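Probable zinc protease PqqL (Escherichia coli, PDB 6OFT) probably acts as a periplasmic zinc metallopeptidase of the M16 family, this chain being the first half of the whole protein. Local coordinates at residues A[52-55]-A[56-60]; A[180-183]-A[184-187]. All blocks are in the same frame, centred on the assembly; numbering follows the deposited sequence.

Contact 1 of 2, residues A[52-55]-A[56-60]; sequences VAHF and VEHMM
The carbonyl oxygen of Val52 accepts the shortest hydrogen bond of this turn, from the backbone N of Val56 at 2.8 Å, and CG2 of Val56 lies close to the same oxygen. The bond belongs to helix 52-59, which carries the sequence HFVEH, the inverted zinc motif HxxEH of the M16 peptidases. Predicted zinc ligands His54 and His58 are one helical turn apart, with the predicted proton acceptor Glu57 between them in sequence, so the helix itself sets their spacing. At His54 the ring is swung opposite the main-chain N (chi1 174°), at His58 opposite the carbonyl carbon (chi1 -84°). These different rotations bring the two imidazoles together as an offset edge-to-face pair, the edge of His58 turned toward the face of His54 and the planes 75° apart. CD2 of His58 stands over that face near its rim, and the two NE2 atoms, of His54 and His58, come within 3.2 Å, a convergence consistent with a shared metal site. ND1 of His58 is hydrogen-bonded to OE1 of Glu134, the third predicted ligand, from helix 128-144. Glu57 brings OE2 to 3.7 Å from CD2 of His54, its carboxylate turned steeply against the imidazole; OE2 of Glu57 is also hydrogen-bonded to OG1 of Thr91 on strand 87-91, which helps to hold the carboxylate. Phe55 and Met59 turn to the apolar interior, where both pack on Val131 of helix 128-144 and Phe55 also on Ile138. Beside Phe55 runs Met59, pointing the same way, in a Met-aromatic contact made at the ring edge, where SD of Met59 lies in the ring plane, 3.8 Å from CE1 of Phe55.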
loop_
_atom_site.group_PDB
_atom_site.type_symbol
_atom_site.label_atom_id
_atom_site.label_comp_id
_atom_site.label_asym_id
_atom_site.label_seq_id
_atom_site.Cartn_x
_atom_site.Cartn_y
_atom_site.Cartn_z
ATOM N N VAL A 52 7.800 5.365 -18.157
ATOM C CA VAL A 52 7.684 6.791 -18.485
ATOM C C VAL A 52 7.060 7.579 -17.314
ATOM O O VAL A 52 7.518 8.694 -17.056
ATOM C CB VAL A 52 6.989 7.027 -19.859
ATOM C CG1 VAL A 52 6.507 8.454 -20.035
ATOM C CG2 VAL A 52 7.934 6.650 -20.999
ATOM N N ALA A 53 6.080 7.008 -16.578
ATOM C CA ALA A 53 5.517 7.706 -15.412
ATOM C C ALA A 53 6.627 8.020 -14.392
ATOM O O ALA A 53 6.682 9.135 -13.874
ATOM C CB ALA A 53 4.420 6.873 -14.755
ATOM N N HIS A 54 7.533 7.044 -14.161
ATOM C CA HIS A 54 8.663 7.136 -13.225
ATOM C C HIS A 54 9.744 8.083 -13.771
ATOM O O HIS A 54 10.338 8.842 -13.001
ATOM C CB HIS A 54 9.186 5.719 -12.902
ATOM C CG HIS A 54 10.433 5.664 -12.071
ATOM N ND1 HIS A 54 11.608 5.139 -12.577
ATOM C CD2 HIS A 54 10.645 6.053 -10.795
ATOM C CE1 HIS A 54 12.498 5.238 -11.603
ATOM N NE2 HIS A 54 11.970 5.791 -10.515
ATOM N N PHE A 55 9.994 8.042 -15.094
ATOM C CA PHE A 55 10.963 8.923 -15.763
ATOM C C PHE A 55 10.473 10.389 -15.646
ATOM O O PHE A 55 11.266 11.253 -15.258
ATOM C CB PHE A 55 11.184 8.511 -17.236
ATOM C CG PHE A 55 12.495 8.919 -17.893
ATOM C CD1 PHE A 55 13.028 10.193 -17.702
ATOM C CD2 PHE A 55 13.155 8.054 -18.761
ATOM C CE1 PHE A 55 14.231 10.570 -18.314
ATOM C CE2 PHE A 55 14.354 8.435 -19.383
ATOM C CZ PHE A 55 14.879 9.692 -19.166
ATOM N N VAL A 56 9.160 10.646 -15.892
ATOM C CA VAL A 56 8.545 11.986 -15.761
ATOM C C VAL A 56 8.778 12.558 -14.338
ATOM O O VAL A 56 9.154 13.720 -14.207
ATOM C CB VAL A 56 7.032 12.012 -16.178
ATOM C CG1 VAL A 56 6.313 13.259 -15.658
ATOM C CG2 VAL A 56 6.874 11.904 -17.688
ATOM N N GLU A 57 8.576 11.715 -13.293
ATOM C CA GLU A 57 8.760 12.042 -11.876
ATOM C C GLU A 57 10.175 12.584 -11.594
ATOM O O GLU A 57 10.314 13.636 -10.987
ATOM C CB GLU A 57 8.447 10.807 -11.019
ATOM C CG GLU A 57 8.559 11.029 -9.516
ATOM C CD GLU A 57 9.499 10.032 -8.871
ATOM O OE1 GLU A 57 10.562 10.452 -8.372
ATOM O OE2 GLU A 57 9.187 8.823 -8.897
ATOM N N HIS A 58 11.204 11.886 -12.091
ATOM C CA HIS A 58 12.604 12.299 -11.996
ATOM C C HIS A 58 12.845 13.643 -12.718
ATOM O O HIS A 58 13.583 14.491 -12.216
ATOM C CB HIS A 58 13.511 11.206 -12.597
ATOM C CG HIS A 58 13.829 10.105 -11.636
ATOM N ND1 HIS A 58 15.103 9.935 -11.142
ATOM C CD2 HIS A 58 13.022 9.166 -11.088
ATOM C CE1 HIS A 58 15.038 8.902 -10.320
ATOM N NE2 HIS A 58 13.807 8.407 -10.252
ATOM N N MET A 59 12.177 13.855 -13.855
ATOM C CA MET A 59 12.343 15.076 -14.649
ATOM C C MET A 59 11.810 16.340 -13.968
ATOM O O MET A 59 12.146 17.437 -14.417
ATOM C CB MET A 59 11.747 14.923 -16.063
ATOM C CG MET A 59 12.522 13.980 -16.997
ATOM S SD MET A 59 14.322 14.199 -17.086
ATOM C CE MET A 59 14.442 15.990 -17.521
ATOM N N MET A 60 11.030 16.209 -12.870
ATOM C CA MET A 60 10.504 17.382 -12.153
ATOM C C MET A 60 11.613 18.126 -11.411
ATOM O O MET A 60 11.534 19.340 -11.207
ATOM C CB MET A 60 9.362 16.992 -11.187
ATOM C CG MET A 60 8.090 16.507 -11.887
ATOM S SD MET A 60 7.408 17.595 -13.166
ATOM C CE MET A 60 7.922 16.710 -14.616
#

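Contact 2 of 2, residues A[180-183]-A[184-187]; sequences TVTP and AQLR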
loop_
_atom_site.group_PDB
_atom_site.type_symbol
_atom_site.label_atom_id
_atom_site.label_comp_id
_atom_site.label_asym_id
_atom_site.label_seq_id
_atom_site.Cartn_x
_atom_site.Cartn_y
_atom_site.Cartn_z
ATOM N N THR A 180 15.840 5.001 -24.910
ATOM C CA THR A 180 15.368 5.531 -26.202
ATOM C C THR A 180 14.234 6.577 -26.175
ATOM O O THR A 180 14.077 7.305 -27.161
ATOM C CB THR A 180 14.929 4.374 -27.101
ATOM O OG1 THR A 180 13.861 3.677 -26.467
ATOM C CG2 THR A 180 16.071 3.414 -27.443
ATOM N N VAL A 181 13.429 6.631 -25.098
ATOM C CA VAL A 181 12.305 7.577 -24.978
ATOM C C VAL A 181 12.779 9.026 -25.220
ATOM O O VAL A 181 13.779 9.461 -24.652
ATOM C CB VAL A 181 11.489 7.391 -23.661
ATOM C CG1 VAL A 181 12.264 7.847 -22.427
ATOM C CG2 VAL A 181 10.121 8.060 -23.743
ATOM N N THR A 182 12.118 9.721 -26.144
ATOM C CA THR A 182 12.520 11.084 -26.504
ATOM C C THR A 182 11.986 12.096 -25.499
ATOM O O THR A 182 10.930 11.843 -24.907
ATOM C CB THR A 182 12.062 11.455 -27.940
ATOM O OG1 THR A 182 10.650 11.681 -27.960
ATOM C CG2 THR A 182 12.483 10.429 -29.003
ATOM N N PRO A 183 12.612 13.302 -25.383
ATOM C CA PRO A 183 12.038 14.345 -24.510
ATOM C C PRO A 183 10.606 14.716 -24.915
ATOM O O PRO A 183 9.805 15.023 -24.046
ATOM C CB PRO A 183 13.001 15.519 -24.689
ATOM C CG PRO A 183 14.294 14.880 -25.083
ATOM C CD PRO A 183 13.869 13.771 -26.003
ATOM N N ALA A 184 10.275 14.635 -26.222
ATOM C CA ALA A 184 8.936 14.935 -26.740
ATOM C C ALA A 184 7.929 13.880 -26.272
ATOM O O ALA A 184 6.805 14.236 -25.940
ATOM C CB ALA A 184 8.954 15.029 -28.262
ATOM N N GLN A 185 8.337 12.594 -26.209
ATOM C CA GLN A 185 7.482 11.504 -25.711
ATOM C C GLN A 185 7.216 11.636 -24.192
ATOM O O GLN A 185 6.104 11.365 -23.729
ATOM C CB GLN A 185 8.076 10.136 -26.049
ATOM C CG GLN A 185 7.909 9.749 -27.520
ATOM C CD GLN A 185 8.726 8.539 -27.932
ATOM O OE1 GLN A 185 9.846 8.296 -27.456
ATOM N NE2 GLN A 185 8.184 7.759 -28.852
ATOM N N LEU A 186 8.231 12.067 -23.426
ATOM C CA LEU A 186 8.092 12.294 -21.978
ATOM C C LEU A 186 7.132 13.454 -21.742
ATOM O O LEU A 186 6.278 13.370 -20.862
ATOM C CB LEU A 186 9.451 12.617 -21.336
ATOM C CG LEU A 186 10.486 11.514 -21.321
ATOM C CD1 LEU A 186 11.808 12.060 -20.844
ATOM C CD2 LEU A 186 10.046 10.341 -20.428
ATOM N N ARG A 187 7.255 14.513 -22.572
ATOM C CA ARG A 187 6.426 15.721 -22.556
ATOM C C ARG A 187 4.983 15.345 -22.870
ATOM O O ARG A 187 4.079 15.880 -22.250
ATOM C CB ARG A 187 6.941 16.719 -23.615
ATOM C CG ARG A 187 6.599 18.184 -23.361
ATOM C CD ARG A 187 7.076 19.110 -24.486
ATOM N NE ARG A 187 8.423 18.773 -24.968
ATOM C CZ ARG A 187 9.551 19.310 -24.511
ATOM N NH1 ARG A 187 9.516 20.250 -23.574
ATOM N NH2 ARG A 187 10.724 18.924 -25.000
#
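From Val181, the first residue to leave helical backbone angles after helix 175-180, the chain stays extended through Thr182 (psi 157°) and turns helical again at Pro183. Thr182 is the N-cap of helix 183-193. Its hydroxyl sits between its own backbone N and carbonyl carbon, and from there OG1 of Thr182 accepts from the backbone N of Gln185 at 3.0 Å. Gln185 answers in the reverse direction: its chain, extended beyond CG, reaches back across the threonine, and OE1 of Gln185 takes the backbone N-H of Thr182 at 3.0 Å in a nearly straight bond (174°). The two reciprocal bonds make a capping box, here with glutamine as the returning acceptor. The first helical bonds follow, from Leu186 N to Thr182 O at 3.1 Å and from Arg187 N to Pro183 O at 3.0 Å. On the buried side Val181 and Leu186 meet at about a right angle, with CG1 of Val181 3.9 Å from CD2 of Leu186. A bend at chi3 of Arg187 brings NH2 of Arg187 to 4.1 Å from CB of Pro183, and NH1 of Arg187 is hydrogen-bonded to the backbone O of Thr125.

In the fold
Contact 2 begins the helix that packs against the zinc-motif helix of contact 1; their centres are about 11 Å apart. The interface is largely apolar. CE2 of Phe55 lies 3.7 Å from CG1 of Val181. On Leu186, CD2 comes to 3.8 Å from CG of Phe55. CG2 of Val52 is likewise 3.8 Å from CG2 of Val181. Val56 adds a contact to the backbone, its CG2 3.5 Å from the O of Leu186. Contact 1 itself holds two of the predicted metal ligands; from contact 2 the side chain of Leu186 comes to about 8 Å from that of His58 and about 7 Å from that of Glu134. Helix 128-144, which bears Glu134, touches both contacts through Val131.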